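Local structure of antifreeze protein (Uncultured bacterium, 6EIO) at residues 26-31 and 98-103. The protein probably binds to ice crystals as an antifreeze protein, with two faces that interact with ice. Residues are numbered along the deposited sequence; the frame is centred on the assembly and turned at random. Where two conformers were deposited one is given.
Sequences TPITLG and AARVAS
Arg100 joins the two segments through its guanidinium group, whose two terminal nitrogens reach successive carbonyls of the 26-31 loop. The shorter and straighter hydrogen bond runs from Arg100 NH1 to Thr26 O, 2.8 Å long with an N-H...O angle of 162°, and its acceptor lies close to the guanidinium plane. Arg100 NH2 bonds to Pro27 O at 3.1 Å; the N-H...O angle falls to 149°, and the donor stands above the carbonyl plane rather than on a lone pair. With chi3 at 177° the side chain runs extended from CG to NE, which carries the charged end across to the loop backbone. Thr26 OG1 also lies 3.2 Å from Arg100 NH2.

Apolar contact comes from Ile28, whose CG1 sits over one guanidinium face, 3.5 Å from Arg100 NH2 and offset toward the rim.

Asp96 forms a salt bridge with Arg100 NE, and Gln25 OE1 accepts a hydrogen bond from Arg100 NH1; with NE, NH1 and NH2 all bonded, rotation of the group is probably restricted. Losing the guanidinium to an alanine here would probably leave Thr26 O and Pro27 O without these donors and Asp96 without its cationic mate.

The arrangement ties the N-terminal loop to the end of helix 81-99, the long helix that runs alongside the beta-solenoid in ice-binding proteins of this family.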
# COMPACT_ATOMS: atom_id res chain seq x y z
N THR A 26 15.42 -7.08 0.23
CA THR A 26 14.98 -7.64 -1.04
C THR A 26 13.54 -7.20 -1.31
O THR A 26 12.80 -6.85 -0.38
CB THR A 26 15.04 -9.17 -1.00
OG1 THR A 26 14.16 -9.63 0.03
CG2 THR A 26 16.46 -9.68 -0.76
N PRO A 27 13.11 -7.23 -2.56
CA PRO A 27 11.70 -6.99 -2.84
C PRO A 27 10.84 -8.02 -2.11
O PRO A 27 11.29 -9.11 -1.76
CB PRO A 27 11.60 -7.15 -4.36
CG PRO A 27 13.00 -6.95 -4.86
CD PRO A 27 13.87 -7.50 -3.79
N ILE A 28 9.59 -7.64 -1.87
CA ILE A 28 8.59 -8.55 -1.32
C ILE A 28 7.80 -9.12 -2.48
O ILE A 28 7.06 -8.40 -3.16
CB ILE A 28 7.68 -7.84 -0.32
CG1 ILE A 28 8.52 -7.40 0.88
CG2 ILE A 28 6.53 -8.76 0.13
CD1 ILE A 28 7.79 -6.49 1.81
N THR A 29 7.93 -10.42 -2.73
CA THR A 29 7.19 -11.08 -3.80
C THR A 29 5.70 -10.99 -3.51
O THR A 29 5.26 -11.42 -2.44
CB THR A 29 7.62 -12.56 -3.80
OG1 THR A 29 8.99 -12.65 -4.19
CG2 THR A 29 6.79 -13.37 -4.77
N LEU A 30 4.93 -10.47 -4.47
CA LEU A 30 3.48 -10.39 -4.37
C LEU A 30 2.79 -11.49 -5.15
O LEU A 30 1.56 -11.61 -5.08
CB LEU A 30 2.98 -9.02 -4.87
CG LEU A 30 3.57 -7.82 -4.14
CD1 LEU A 30 3.06 -6.54 -4.79
CD2 LEU A 30 3.28 -7.82 -2.65
N GLY A 31 3.54 -12.29 -5.89
CA GLY A 31 2.93 -13.38 -6.60
C GLY A 31 1.82 -12.91 -7.53
O GLY A 31 1.95 -11.94 -8.29
N ALA A 98 6.14 -8.87 7.54
CA ALA A 98 6.06 -8.75 8.99
C ALA A 98 7.22 -9.45 9.70
O ALA A 98 7.56 -9.09 10.83
CB ALA A 98 4.74 -9.33 9.48
N ALA A 99 7.81 -10.47 9.08
CA ALA A 99 8.85 -11.25 9.72
C ALA A 99 10.24 -10.68 9.53
O ALA A 99 11.17 -11.12 10.20
CB ALA A 99 8.84 -12.68 9.17
N ARG A 100 10.42 -9.72 8.63
CA ARG A 100 11.76 -9.24 8.37
C ARG A 100 12.36 -8.58 9.60
O ARG A 100 11.68 -7.87 10.33
CB ARG A 100 11.75 -8.28 7.20
CG ARG A 100 11.41 -9.04 5.98
CD ARG A 100 11.43 -8.21 4.78
NE ARG A 100 11.16 -9.03 3.60
CZ ARG A 100 11.61 -8.73 2.40
NH1 ARG A 100 12.36 -7.65 2.22
NH2 ARG A 100 11.29 -9.49 1.35
N VAL A 101 13.65 -8.84 9.81
CA VAL A 101 14.42 -8.22 10.88
C VAL A 101 15.80 -7.87 10.35
O VAL A 101 16.32 -8.54 9.46
CB VAL A 101 14.55 -9.13 12.13
CG1 VAL A 101 13.22 -9.31 12.82
CG2 VAL A 101 15.15 -10.48 11.75
N ALA A 102 16.41 -6.84 10.93
CA ALA A 102 17.78 -6.50 10.63
C ALA A 102 18.35 -5.74 11.81
O ALA A 102 17.65 -4.97 12.47
CB ALA A 102 17.86 -5.61 9.39
N SER A 103 19.65 -5.93 12.05
CA SER A 103 20.28 -5.30 13.21
C SER A 103 20.22 -3.78 13.14
O SER A 103 20.24 -3.11 14.18
CB SER A 103 21.73 -5.75 13.33
OG SER A 103 22.48 -5.41 12.18